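Local coordinates for protein hydrazine synthase subunit alpha (Candidatus Kuenenia stuttgartiensis, PDB 5C2V) that condenses hydroxylamine, made by the gamma subunit, with ammonia to give hydrazine, as the heme c-bearing alpha subunit of the hydrazine synthase complex, at residues D[458-467]-D[525-536]; D[430-441]-D[552-561]. One frame throughout, in Å; residues are numbered along the deposited sequence.

Interaction 1. Residues D[458-467]-D[525-536]. With HEC (heme c), chain B.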
loop_
_atom_site.group_PDB
_atom_site.type_symbol
_atom_site.label_atom_id
_atom_site.label_comp_id
_atom_site.label_asym_id
_atom_site.label_seq_id
_atom_site.Cartn_x
_atom_site.Cartn_y
_atom_site.Cartn_z
ATOM N N ASP D 458 13.816 -28.571 3.418
ATOM C CA ASP D 458 14.513 -27.357 3.006
ATOM C C ASP D 458 14.797 -26.470 4.208
ATOM O O ASP D 458 15.787 -25.739 4.231
ATOM C CB ASP D 458 13.701 -26.587 1.962
ATOM C CG ASP D 458 13.607 -27.320 0.640
ATOM O OD1 ASP D 458 14.571 -28.028 0.281
ATOM O OD2 ASP D 458 12.568 -27.187 -0.041
ATOM N N ILE D 459 13.928 -26.539 5.211
ATOM C CA ILE D 459 14.140 -25.776 6.433
ATOM C C ILE D 459 14.878 -26.643 7.444
ATOM O O ILE D 459 14.317 -27.586 8.001
ATOM C CB ILE D 459 12.809 -25.287 7.033
ATOM C CG1 ILE D 459 12.070 -24.396 6.032
ATOM C CG2 ILE D 459 13.052 -24.543 8.338
ATOM C CD1 ILE D 459 12.851 -23.168 5.612
ATOM N N LYS D 460 16.143 -26.312 7.670
ATOM C CA LYS D 460 17.001 -27.090 8.555
ATOM C C LYS D 460 16.822 -26.725 10.023
ATOM O O LYS D 460 16.788 -27.599 10.889
ATOM C CB LYS D 460 18.464 -26.917 8.151
ATOM C CG LYS D 460 18.772 -27.402 6.746
ATOM C CD LYS D 460 18.272 -28.819 6.525
ATOM C CE LYS D 460 18.717 -29.354 5.176
ATOM N NZ LYS D 460 18.084 -30.666 4.867
ATOM N N ALA D 461 16.714 -25.430 10.298
ATOM C CA ALA D 461 16.641 -24.954 11.672
ATOM C C ALA D 461 15.837 -23.666 11.790
ATOM O O ALA D 461 15.281 -23.170 10.811
ATOM C CB ALA D 461 18.043 -24.751 12.230
ATOM N N VAL D 462 15.779 -23.138 13.008
ATOM C CA VAL D 462 15.120 -21.872 13.285
ATOM C C VAL D 462 15.966 -21.030 14.231
ATOM O O VAL D 462 16.584 -21.550 15.170
ATOM C CB VAL D 462 13.712 -22.065 13.901
ATOM C CG1 VAL D 462 12.747 -22.641 12.875
ATOM C CG2 VAL D 462 13.775 -22.943 15.143
ATOM N N ARG D 463 15.997 -19.728 13.963
ATOM C CA ARG D 463 16.666 -18.773 14.834
ATOM C C ARG D 463 15.650 -18.086 15.737
ATOM O O ARG D 463 14.625 -17.588 15.271
ATOM C CB ARG D 463 17.437 -17.730 14.021
ATOM C CG ARG D 463 18.099 -16.660 14.880
ATOM C CD ARG D 463 18.792 -15.592 14.047
ATOM N NE ARG D 463 19.911 -16.125 13.274
ATOM C CZ ARG D 463 19.900 -16.277 11.954
ATOM N NH1 ARG D 463 18.829 -15.930 11.254
ATOM N NH2 ARG D 463 20.964 -16.771 11.333
ATOM N N ILE D 464 15.943 -18.066 17.031
ATOM C CA ILE D 464 15.074 -17.444 18.016
ATOM C C ILE D 464 15.751 -16.213 18.604
ATOM O O ILE D 464 16.858 -16.296 19.158
ATOM C CB ILE D 464 14.701 -18.416 19.147
ATOM C CG1 ILE D 464 14.324 -19.782 18.570
ATOM C CG2 ILE D 464 13.562 -17.846 19.978
ATOM C CD1 ILE D 464 13.996 -20.818 19.621
ATOM N N ILE D 465 15.057 -15.085 18.479
ATOM C CA ILE D 465 15.589 -13.762 18.783
ATOM C C ILE D 465 14.800 -13.081 19.901
ATOM O O ILE D 465 13.572 -13.097 19.888
ATOM C CB ILE D 465 15.553 -12.862 17.526
ATOM C CG1 ILE D 465 16.448 -13.438 16.426
ATOM C CG2 ILE D 465 15.953 -11.432 17.858
ATOM C CD1 ILE D 465 16.337 -12.706 15.106
ATOM N N GLN D 466 15.502 -12.483 20.860
ATOM C CA GLN D 466 14.843 -11.739 21.932
ATOM C C GLN D 466 15.012 -10.232 21.770
ATOM O O GLN D 466 16.132 -9.727 21.693
ATOM C CB GLN D 466 15.379 -12.164 23.299
ATOM C CG GLN D 466 14.760 -11.402 24.462
ATOM C CD GLN D 466 15.362 -11.784 25.799
ATOM O OE1 GLN D 466 16.076 -12.780 25.910
ATOM N NE2 GLN D 466 15.074 -10.990 26.824
ATOM N N GLY D 467 13.892 -9.520 21.715
ATOM C CA GLY D 467 13.913 -8.071 21.637
ATOM C C GLY D 467 14.358 -7.407 22.925
ATOM O O GLY D 467 13.823 -7.689 23.997
ATOM N N VAL D 525 9.566 -13.040 28.431
ATOM C CA VAL D 525 10.393 -12.142 27.632
ATOM C C VAL D 525 9.901 -12.115 26.186
ATOM O O VAL D 525 9.454 -13.135 25.659
ATOM C CB VAL D 525 11.885 -12.552 27.664
ATOM C CG1 VAL D 525 12.449 -12.414 29.073
ATOM C CG2 VAL D 525 12.066 -13.971 27.150
ATOM N N PRO D 526 9.961 -10.939 25.541
ATOM C CA PRO D 526 9.518 -10.819 24.147
ATOM C C PRO D 526 10.470 -11.514 23.173
ATOM O O PRO D 526 11.686 -11.393 23.317
ATOM C CB PRO D 526 9.504 -9.306 23.916
ATOM C CG PRO D 526 10.523 -8.777 24.868
ATOM C CD PRO D 526 10.428 -9.651 26.086
ATOM N N TYR D 527 9.920 -12.225 22.193
ATOM C CA TYR D 527 10.741 -12.958 21.235
ATOM C C TYR D 527 10.006 -13.237 19.926
ATOM O O TYR D 527 8.783 -13.125 19.854
ATOM C CB TYR D 527 11.220 -14.281 21.845
ATOM C CG TYR D 527 10.178 -15.380 21.844
ATOM C CD1 TYR D 527 9.218 -15.451 22.843
ATOM C CD2 TYR D 527 10.160 -16.348 20.847
ATOM C CE1 TYR D 527 8.260 -16.450 22.846
ATOM C CE2 TYR D 527 9.207 -17.351 20.842
ATOM C CZ TYR D 527 8.262 -17.398 21.845
ATOM O OH TYR D 527 7.313 -18.395 21.847
ATOM N N TYR D 528 10.766 -13.593 18.893
ATOM C CA TYR D 528 10.185 -14.082 17.646
ATOM C C TYR D 528 11.129 -15.076 16.969
ATOM O O TYR D 528 12.219 -15.351 17.475
ATOM C CB TYR D 528 9.848 -12.922 16.703
ATOM C CG TYR D 528 11.034 -12.109 16.240
ATOM C CD1 TYR D 528 11.668 -12.393 15.038
ATOM C CD2 TYR D 528 11.509 -11.045 16.997
ATOM C CE1 TYR D 528 12.749 -11.648 14.606
ATOM C CE2 TYR D 528 12.589 -10.295 16.573
ATOM C CZ TYR D 528 13.205 -10.601 15.377
ATOM O OH TYR D 528 14.281 -9.857 14.950
ATOM N N MET D 529 10.713 -15.610 15.824
ATOM C CA MET D 529 11.428 -16.718 15.197
ATOM C C MET D 529 11.715 -16.500 13.712
ATOM O O MET D 529 11.053 -15.702 13.048
ATOM C CB MET D 529 10.631 -18.011 15.373
ATOM C CG MET D 529 9.218 -17.938 14.814
ATOM S SD MET D 529 7.991 -18.625 15.939
ATOM C CE MET D 529 8.131 -17.483 17.311
ATOM N N GLN D 530 12.711 -17.221 13.203
ATOM C CA GLN D 530 13.057 -17.195 11.785
ATOM C C GLN D 530 13.355 -18.598 11.267
ATOM O O GLN D 530 14.220 -19.286 11.804
ATOM C CB GLN D 530 14.269 -16.295 11.536
ATOM C CG GLN D 530 14.019 -14.813 11.727
ATOM C CD GLN D 530 15.264 -13.987 11.471
ATOM O OE1 GLN D 530 16.383 -14.447 11.695
ATOM N NE2 GLN D 530 15.075 -12.763 10.991
ATOM N N ILE D 531 12.653 -19.021 10.220
ATOM C CA ILE D 531 12.941 -20.311 9.599
ATOM C C ILE D 531 14.193 -20.195 8.725
ATOM O O ILE D 531 14.382 -19.202 8.023
ATOM C CB ILE D 531 11.748 -20.827 8.766
ATOM C CG1 ILE D 531 11.364 -19.824 7.674
ATOM C CG2 ILE D 531 10.553 -21.099 9.667
ATOM C CD1 ILE D 531 10.205 -20.280 6.811
ATOM N N LEU D 532 15.055 -21.207 8.783
ATOM C CA LEU D 532 16.366 -21.122 8.143
ATOM C C LEU D 532 16.593 -22.209 7.095
ATOM O O LEU D 532 16.111 -23.332 7.239
ATOM C CB LEU D 532 17.471 -21.196 9.200
ATOM C CG LEU D 532 17.304 -20.327 10.449
ATOM C CD1 LEU D 532 18.484 -20.515 11.392
ATOM C CD2 LEU D 532 17.138 -18.861 10.079
ATOM N N ASP D 533 17.338 -21.870 6.045
ATOM C CA ASP D 533 17.694 -22.841 5.013
ATOM C C ASP D 533 18.984 -23.570 5.378
ATOM O O ASP D 533 19.491 -23.424 6.489
ATOM C CB ASP D 533 17.829 -22.162 3.642
ATOM C CG ASP D 533 18.822 -21.009 3.643
ATOM O OD1 ASP D 533 19.582 -20.853 4.622
ATOM O OD2 ASP D 533 18.845 -20.257 2.646
ATOM N N ASP D 534 19.517 -24.347 4.440
ATOM C CA ASP D 534 20.681 -25.181 4.723
ATOM C C ASP D 534 21.981 -24.381 4.812
ATOM O O ASP D 534 23.022 -24.928 5.175
ATOM C CB ASP D 534 20.813 -26.290 3.672
ATOM C CG ASP D 534 21.006 -25.751 2.268
ATOM O OD1 ASP D 534 20.492 -24.652 1.973
ATOM O OD2 ASP D 534 21.664 -26.434 1.456
ATOM N N LYS D 535 21.930 -23.099 4.467
ATOM C CA LYS D 535 23.085 -22.226 4.665
ATOM C C LYS D 535 22.978 -21.406 5.951
ATOM O O LYS D 535 23.904 -20.677 6.307
ATOM C CB LYS D 535 23.270 -21.298 3.463
ATOM C CG LYS D 535 23.740 -22.017 2.209
ATOM C CD LYS D 535 24.127 -21.043 1.109
ATOM C CE LYS D 535 24.701 -21.782 -0.090
ATOM N NZ LYS D 535 25.891 -22.599 0.283
ATOM N N GLY D 536 21.851 -21.531 6.647
ATOM C CA GLY D 536 21.666 -20.852 7.918
ATOM C C GLY D 536 21.103 -19.446 7.815
ATOM O O GLY D 536 21.295 -18.629 8.714
HETATM FE FE HEC B . 3.507 -16.330 13.586
HETATM C CHA HEC B . 2.458 -13.123 12.851
HETATM C CHB HEC B . 1.847 -16.168 16.581
HETATM C CHC HEC B . 4.867 -19.364 14.518
HETATM C CHD HEC B . 5.353 -16.418 10.697
HETATM N NA HEC B . 2.365 -14.915 14.533
HETATM C C1A HEC B . 2.063 -13.654 14.057
HETATM C C2A HEC B . 1.252 -12.981 15.048
HETATM C C3A HEC B . 1.083 -13.814 16.078
HETATM C C4A HEC B . 1.779 -15.050 15.777
HETATM C CMA HEC B . 0.285 -13.520 17.367
HETATM C CAA HEC B . 0.695 -11.546 14.921
HETATM C CBA HEC B . -0.761 -11.588 14.465
HETATM C CGA HEC B . -0.865 -12.094 13.048
HETATM O O1A HEC B . -1.693 -13.007 12.795
HETATM O O2A HEC B . -0.121 -11.590 12.169
HETATM N NB HEC B . 3.489 -17.494 15.313
HETATM C C1B HEC B . 2.517 -17.336 16.285
HETATM C C2B HEC B . 2.322 -18.619 16.930
HETATM C C3B HEC B . 3.154 -19.500 16.372
HETATM C C4B HEC B . 3.906 -18.813 15.339
HETATM C CMB HEC B . 1.332 -18.913 18.077
HETATM C CAB HEC B . 3.267 -20.991 16.765
HETATM C CBB HEC B . 4.654 -21.265 17.389
HETATM N NC HEC B . 4.822 -17.677 12.736
HETATM C C1C HEC B . 5.325 -18.814 13.340
HETATM C C2C HEC B . 6.334 -19.377 12.466
HETATM C C3C HEC B . 6.542 -18.509 11.473
HETATM C C4C HEC B . 5.548 -17.457 11.582
HETATM C CMC HEC B . 7.250 -20.571 12.814
HETATM C CAC HEC B . 7.575 -18.676 10.337
HETATM C CBC HEC B . 8.647 -17.570 10.451
HETATM N ND HEC B . 3.859 -14.977 12.024
HETATM C C1D HEC B . 4.649 -15.259 10.914
HETATM C C2D HEC B . 4.619 -14.132 10.011
HETATM C C3D HEC B . 3.706 -13.102 10.685
HETATM C C4D HEC B . 3.290 -13.712 11.926
HETATM C CMD HEC B . 5.347 -14.008 8.654
HETATM C CAD HEC B . 3.316 -11.701 10.169
HETATM C CBD HEC B . 4.564 -10.826 10.142
HETATM C CGD HEC B . 4.213 -9.465 9.610
HETATM O O1D HEC B . 5.156 -8.682 9.335
HETATM O O2D HEC B . 2.999 -9.168 9.454
#
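Ile-459 meets Ile-531 just before strand 461-467 pairs antiparallel with strand 527-532. Its CG2 lies 4.0 Å from CB of Ile-531. Lys-460 N bonds to Leu-532 O at 3.0 Å. Lys-460 CG lies 3.6 Å from CA of Asp-534; the chain then bends at chi2, and NZ bonds back to Gly-457 O. Val-462 faces Ile-531 in a non-hydrogen-bonded pair, where their methyls touch.

Arg-463 and Gln-530 form a hydrogen-bonded pair, and their side chains run alongside each other. The arginine turns at chi3 (-64°), and NH1 donates to Gln-530 OE1 at 2.9 Å. That oxygen lies in the guanidinium plane, but the amide itself stands 78° from it. NH2 reaches Gly-536 O at 3.2 Å, in the turn after the second strand, with the acceptor 24° out of the guanidinium plane. CD1 of Leu-532 sits over one guanidinium face. Outside the pair, NE bonds to Tyr-508 and NH1 makes a salt bridge with Asp-762.

Ile-464 brings CG2 against the Tyr-527 ring. Ile-465 places CB over the Tyr-528 ring, 4.1 Å from its centroid, in a CH-pi contact. The same tyrosine hydroxyl is bonded to Arg-503. Gln-466 is extended and crosses Val-525 at about a right angle, with NE2 3.6 Å from its CB; OE1 is taken by Gln-641. Gly-467 N closes the pairing with a weak bond to Pro-526 O.

Met-529 and Ile-531 meet the heme from one face, Met-529 SD coming 3.5 Å from heme CHC. The other carries the Arg-463/Gln-530 polar group among Leu-532, Ile-465 and Tyr-528. Bonds to Gln-530, Gly-536 and Tyr-508 fix the buried guanidinium, and Asp-762 probably offsets its charge.

Interaction 2. Residues D[430-441]-D[552-561]. With ZN (zinc ion), chain C; HEC (heme c), chain B.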
loop_
_atom_site.group_PDB
_atom_site.type_symbol
_atom_site.label_atom_id
_atom_site.label_comp_id
_atom_site.label_asym_id
_atom_site.label_seq_id
_atom_site.Cartn_x
_atom_site.Cartn_y
_atom_site.Cartn_z
ATOM N N THR D 430 7.850 -23.560 26.596
ATOM C CA THR D 430 8.083 -24.232 25.318
ATOM C C THR D 430 7.215 -23.725 24.165
ATOM O O THR D 430 6.179 -23.089 24.370
ATOM C CB THR D 430 7.854 -25.755 25.441
ATOM O OG1 THR D 430 6.536 -26.004 25.945
ATOM C CG2 THR D 430 8.877 -26.384 26.376
ATOM N N TRP D 431 7.642 -24.012 22.939
ATOM C CA TRP D 431 6.765 -23.785 21.796
ATOM C C TRP D 431 7.054 -24.765 20.665
ATOM O O TRP D 431 8.178 -25.251 20.514
ATOM C CB TRP D 431 6.865 -22.337 21.296
ATOM C CG TRP D 431 8.168 -21.959 20.662
ATOM C CD1 TRP D 431 9.224 -21.341 21.263
ATOM C CD2 TRP D 431 8.543 -22.148 19.290
ATOM N NE1 TRP D 431 10.237 -21.142 20.356
ATOM C CE2 TRP D 431 9.844 -21.632 19.138
ATOM C CE3 TRP D 431 7.905 -22.710 18.180
ATOM C CZ2 TRP D 431 10.520 -21.660 17.921
ATOM C CZ3 TRP D 431 8.579 -22.737 16.971
ATOM C CH2 TRP D 431 9.872 -22.216 16.851
ATOM N N ILE D 432 6.017 -25.058 19.886
ATOM C CA ILE D 432 6.099 -26.042 18.818
ATOM C C ILE D 432 5.278 -25.640 17.588
ATOM O O ILE D 432 4.121 -25.210 17.693
ATOM C CB ILE D 432 5.636 -27.432 19.318
ATOM C CG1 ILE D 432 5.532 -28.428 18.162
ATOM C CG2 ILE D 432 4.314 -27.327 20.059
ATOM C CD1 ILE D 432 5.138 -29.823 18.593
ATOM N N CYS D 433 5.902 -25.780 16.424
ATOM C CA CYS D 433 5.237 -25.587 15.145
ATOM C C CYS D 433 5.201 -26.913 14.395
ATOM O O CYS D 433 6.228 -27.581 14.249
ATOM C CB CYS D 433 5.950 -24.520 14.314
ATOM S SG CYS D 433 5.142 -24.137 12.742
ATOM N N PHE D 434 4.018 -27.290 13.924
ATOM C CA PHE D 434 3.830 -28.579 13.271
ATOM C C PHE D 434 4.432 -28.601 11.868
ATOM O O PHE D 434 5.034 -29.592 11.462
ATOM C CB PHE D 434 2.343 -28.928 13.221
ATOM C CG PHE D 434 1.689 -28.961 14.573
ATOM C CD1 PHE D 434 2.310 -29.588 15.642
ATOM C CD2 PHE D 434 0.462 -28.353 14.781
ATOM C CE1 PHE D 434 1.715 -29.617 16.889
ATOM C CE2 PHE D 434 -0.136 -28.376 16.028
ATOM C CZ PHE D 434 0.491 -29.010 17.082
ATOM N N ASP D 435 4.254 -27.516 11.122
ATOM C CA ASP D 435 4.908 -27.379 9.824
ATOM C C ASP D 435 5.472 -25.972 9.648
ATOM O O ASP D 435 4.724 -25.001 9.614
ATOM C CB ASP D 435 3.929 -27.709 8.696
ATOM C CG ASP D 435 4.616 -27.872 7.356
ATOM O OD1 ASP D 435 5.860 -27.974 7.333
ATOM O OD2 ASP D 435 3.911 -27.904 6.326
ATOM N N THR D 436 6.789 -25.860 9.513
ATOM C CA THR D 436 7.421 -24.548 9.402
ATOM C C THR D 436 7.412 -24.030 7.967
ATOM O O THR D 436 7.658 -22.849 7.725
ATOM C CB THR D 436 8.874 -24.573 9.917
ATOM O OG1 THR D 436 9.544 -25.734 9.411
ATOM C CG2 THR D 436 8.898 -24.606 11.435
ATOM N N THR D 437 7.120 -24.917 7.022
ATOM C CA THR D 437 7.084 -24.551 5.612
ATOM C C THR D 437 5.669 -24.196 5.166
ATOM O O THR D 437 5.441 -23.844 4.009
ATOM C CB THR D 437 7.619 -25.688 4.723
ATOM O OG1 THR D 437 6.648 -26.741 4.653
ATOM C CG2 THR D 437 8.923 -26.236 5.282
ATOM N N LEU D 438 4.723 -24.288 6.095
ATOM C CA LEU D 438 3.318 -24.038 5.795
ATOM C C LEU D 438 2.953 -22.576 6.034
ATOM O O LEU D 438 3.020 -22.091 7.163
ATOM C CB LEU D 438 2.430 -24.952 6.639
ATOM C CG LEU D 438 0.918 -24.836 6.445
ATOM C CD1 LEU D 438 0.513 -25.292 5.052
ATOM C CD2 LEU D 438 0.181 -25.630 7.512
ATOM N N SER D 439 2.560 -21.880 4.970
ATOM C CA SER D 439 2.255 -20.454 5.064
ATOM C C SER D 439 1.224 -19.998 4.038
ATOM O O SER D 439 1.049 -20.628 2.995
ATOM C CB SER D 439 3.534 -19.631 4.896
ATOM O OG SER D 439 3.282 -18.254 5.119
ATOM N N ASP D 440 0.544 -18.897 4.345
ATOM C CA ASP D 440 -0.359 -18.263 3.393
ATOM C C ASP D 440 0.362 -17.132 2.664
ATOM O O ASP D 440 -0.214 -16.454 1.814
ATOM C CB ASP D 440 -1.618 -17.738 4.096
ATOM C CG ASP D 440 -1.346 -16.520 4.967
ATOM O OD1 ASP D 440 -0.185 -16.309 5.375
ATOM O OD2 ASP D 440 -2.305 -15.771 5.249
ATOM N N GLN D 441 1.630 -16.936 3.014
ATOM C CA GLN D 441 2.438 -15.871 2.432
ATOM C C GLN D 441 3.128 -16.331 1.154
ATOM O O GLN D 441 3.592 -17.468 1.068
ATOM C CB GLN D 441 3.479 -15.378 3.441
ATOM C CG GLN D 441 2.887 -14.663 4.641
ATOM C CD GLN D 441 2.157 -13.392 4.258
ATOM O OE1 GLN D 441 0.980 -13.219 4.571
ATOM N NE2 GLN D 441 2.857 -12.491 3.576
ATOM N N HIS D 552 4.476 -22.719 30.615
ATOM C CA HIS D 552 3.530 -22.784 29.512
ATOM C C HIS D 552 4.212 -23.230 28.232
ATOM O O HIS D 552 5.438 -23.194 28.116
ATOM C CB HIS D 552 2.854 -21.431 29.292
ATOM C CG HIS D 552 1.721 -21.165 30.232
ATOM N ND1 HIS D 552 1.887 -21.099 31.598
ATOM C CD2 HIS D 552 0.403 -20.954 30.002
ATOM C CE1 HIS D 552 0.721 -20.855 32.170
ATOM N NE2 HIS D 552 -0.196 -20.763 31.222
ATOM N N GLY D 553 3.405 -23.656 27.271
ATOM C CA GLY D 553 3.920 -23.993 25.962
ATOM C C GLY D 553 2.866 -23.702 24.922
ATOM O O GLY D 553 1.671 -23.755 25.211
ATOM N N ARG D 554 3.297 -23.410 23.699
ATOM C CA ARG D 554 2.336 -22.964 22.692
ATOM C C ARG D 554 2.512 -23.644 21.343
ATOM O O ARG D 554 3.626 -23.799 20.850
ATOM C CB ARG D 554 2.411 -21.445 22.511
ATOM C CG ARG D 554 1.411 -20.927 21.487
ATOM C CD ARG D 554 0.924 -19.521 21.780
ATOM N NE ARG D 554 -0.253 -19.214 20.972
ATOM C CZ ARG D 554 -0.800 -18.009 20.858
ATOM N NH1 ARG D 554 -0.274 -16.974 21.495
ATOM N NH2 ARG D 554 -1.874 -17.841 20.098
ATOM N N ILE D 555 1.391 -24.025 20.743
ATOM C CA ILE D 555 1.395 -24.751 19.485
ATOM C C ILE D 555 0.918 -23.870 18.336
ATOM O O ILE D 555 0.126 -22.945 18.531
ATOM C CB ILE D 555 0.499 -26.003 19.562
ATOM C CG1 ILE D 555 -0.976 -25.602 19.615
ATOM C CG2 ILE D 555 0.855 -26.840 20.778
ATOM C CD1 ILE D 555 -1.924 -26.756 19.453
ATOM N N CYS D 556 1.429 -24.143 17.141
ATOM C CA CYS D 556 0.898 -23.514 15.936
ATOM C C CYS D 556 0.995 -24.482 14.765
ATOM O O CYS D 556 1.972 -25.220 14.643
ATOM C CB CYS D 556 1.635 -22.210 15.627
ATOM S SG CYS D 556 3.430 -22.364 15.564
ATOM N N SER D 557 -0.027 -24.483 13.913
ATOM C CA SER D 557 -0.072 -25.389 12.768
ATOM C C SER D 557 1.082 -25.146 11.810
ATOM O O SER D 557 1.710 -26.084 11.320
ATOM C CB SER D 557 -1.392 -25.242 12.007
ATOM O OG SER D 557 -2.497 -25.639 12.796
ATOM N N GLY D 558 1.363 -23.873 11.560
ATOM C CA GLY D 558 2.263 -23.494 10.492
ATOM C C GLY D 558 2.889 -22.136 10.703
ATOM O O GLY D 558 2.783 -21.550 11.781
ATOM N N CYS D 559 3.547 -21.632 9.666
ATOM C CA CYS D 559 4.187 -20.333 9.752
ATOM C C CYS D 559 3.248 -19.311 9.126
ATOM O O CYS D 559 3.147 -19.211 7.907
ATOM C CB CYS D 559 5.541 -20.376 9.035
ATOM S SG CYS D 559 6.429 -18.820 8.863
ATOM N N HIS D 560 2.592 -18.536 9.986
ATOM C CA HIS D 560 1.489 -17.657 9.597
ATOM C C HIS D 560 0.513 -18.346 8.639
ATOM O O HIS D 560 0.136 -17.779 7.618
ATOM C CB HIS D 560 2.014 -16.362 8.969
ATOM C CG HIS D 560 1.011 -15.249 8.974
ATOM N ND1 HIS D 560 0.167 -15.001 7.912
ATOM C CD2 HIS D 560 0.708 -14.325 9.917
ATOM C CE1 HIS D 560 -0.606 -13.969 8.198
ATOM N NE2 HIS D 560 -0.299 -13.540 9.409
ATOM N N TYR D 561 0.114 -19.574 8.964
ATOM C CA TYR D 561 -0.809 -20.321 8.111
ATOM C C TYR D 561 -2.259 -19.892 8.339
ATOM O O TYR D 561 -3.121 -20.105 7.485
ATOM C CB TYR D 561 -0.657 -21.829 8.344
ATOM C CG TYR D 561 -1.810 -22.659 7.815
ATOM C CD1 TYR D 561 -1.968 -22.879 6.452
ATOM C CD2 TYR D 561 -2.738 -23.224 8.681
ATOM C CE1 TYR D 561 -3.021 -23.637 5.967
ATOM C CE2 TYR D 561 -3.792 -23.982 8.205
ATOM C CZ TYR D 561 -3.929 -24.185 6.848
ATOM O OH TYR D 561 -4.977 -24.939 6.371
HETATM ZN ZN ZN C . -0.660 -11.656 10.142
HETATM FE FE HEC B . 3.507 -16.330 13.586
HETATM C CHA HEC B . 2.458 -13.123 12.851
HETATM C CHB HEC B . 1.847 -16.168 16.581
HETATM C CHC HEC B . 4.867 -19.364 14.518
HETATM C CHD HEC B . 5.353 -16.418 10.697
HETATM N NA HEC B . 2.365 -14.915 14.533
HETATM C C1A HEC B . 2.063 -13.654 14.057
HETATM C C2A HEC B . 1.252 -12.981 15.048
HETATM C C3A HEC B . 1.083 -13.814 16.078
HETATM C C4A HEC B . 1.779 -15.050 15.777
HETATM C CMA HEC B . 0.285 -13.520 17.367
HETATM C CAA HEC B . 0.695 -11.546 14.921
HETATM C CBA HEC B . -0.761 -11.588 14.465
HETATM C CGA HEC B . -0.865 -12.094 13.048
HETATM O O1A HEC B . -1.693 -13.007 12.795
HETATM O O2A HEC B . -0.121 -11.590 12.169
HETATM N NB HEC B . 3.489 -17.494 15.313
HETATM C C1B HEC B . 2.517 -17.336 16.285
HETATM C C2B HEC B . 2.322 -18.619 16.930
HETATM C C3B HEC B . 3.154 -19.500 16.372
HETATM C C4B HEC B . 3.906 -18.813 15.339
HETATM C CMB HEC B . 1.332 -18.913 18.077
HETATM C CAB HEC B . 3.267 -20.991 16.765
HETATM C CBB HEC B . 4.654 -21.265 17.389
HETATM N NC HEC B . 4.822 -17.677 12.736
HETATM C C1C HEC B . 5.325 -18.814 13.340
HETATM C C2C HEC B . 6.334 -19.377 12.466
HETATM C C3C HEC B . 6.542 -18.509 11.473
HETATM C C4C HEC B . 5.548 -17.457 11.582
HETATM C CMC HEC B . 7.250 -20.571 12.814
HETATM C CAC HEC B . 7.575 -18.676 10.337
HETATM C CBC HEC B . 8.647 -17.570 10.451
HETATM N ND HEC B . 3.859 -14.977 12.024
HETATM C C1D HEC B . 4.649 -15.259 10.914
HETATM C C2D HEC B . 4.619 -14.132 10.011
HETATM C C3D HEC B . 3.706 -13.102 10.685
HETATM C C4D HEC B . 3.290 -13.712 11.926
HETATM C CMD HEC B . 5.347 -14.008 8.654
HETATM C CAD HEC B . 3.316 -11.701 10.169
HETATM C CBD HEC B . 4.564 -10.826 10.142
HETATM C CGD HEC B . 4.213 -9.465 9.610
HETATM O O1D HEC B . 5.156 -8.682 9.335
HETATM O O2D HEC B . 2.999 -9.168 9.454
HETATM O O HOH W 1 0.550 -10.285 9.107
#
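The CXXCH heme c attachment motif, Cys-556 to His-560, is held here against residues 430-441. Cys-556 SG is bonded covalently to heme CAB and Cys-559 SG to heme CAC. In most c-type cytochromes the histidine of this motif binds the iron. Here His-560 binds zinc through NE2 at 2.0 Å, and Tyr-564 is the axial iron ligand. Heme propionate oxygen O2A, a water and Cys-276 complete the zinc site.

Asp-440 is the second-shell partner. Its OD1 accepts from His-560 ND1 at 2.9 Å, nearly straight at 169°. OD1 lies in the imidazole plane and is met on its syn side, 27° out of the carboxylate plane. This bond fixes the ring rotation and leaves NE2 facing the metal.

The backbone joins the rest. Strand 430-433 runs parallel to strand 553-556, with Ile-432 N to Arg-554 O at 2.9 Å and Cys-556 N to Ile-432 O alternating. Past the strands, Cys-559 N bonds to Leu-438 O. Ser-439 OG makes a weak bond to Cys-559 O and also accepts from Gln-441 N, an ST turn.

Side chains add apolar contacts. CG2 of Ile-432 touches CG2 of Ile-555 at 3.6 Å, side by side. In Leu-438, chi1 of -179° sends CG toward Tyr-561, and chi2 then sets CD2 over the ring face, 3.8 Å from its centroid. Heme methyl CMB sits over one Arg-554 guanidinium face near the rim, and NH1 bonds to Pro-269 O. Trp-431 CE3 is 3.6 Å from heme CBB.

Strand 428-433 is central in a three-stranded mixed sheet, between 553-556 and antiparallel 517-522. Thr-436 bonds to Gly-515, just ahead of the latter. Gln-540 of strand 538-541 touches Ser-439 and Cys-559, while Leu-215 of the beta subunit packs on Phe-434.

Overall arrangement
Coming from the N-terminal propeller domain, the chain first lays down 430-441, then 458-467. It returns at 525-536 to close the loop of interaction 1, and reaches 552-561 later to close the wider loop of interaction 2. Interaction 1 is therefore enclosed by interaction 2 and the two do not cross. One belongs to a four-stranded antiparallel sheet, the other to a three-stranded mixed sheet. The sheets touch where Tyr-527 and Ile-464 pack on Trp-431. Ile-459 and Ile-531 meet Thr-437 and Thr-436 in the loop after strand 428-433. Both contacts reach the same heme, interaction 2 anchoring it and interaction 1 adding Met-529 and Ile-531 to its pocket.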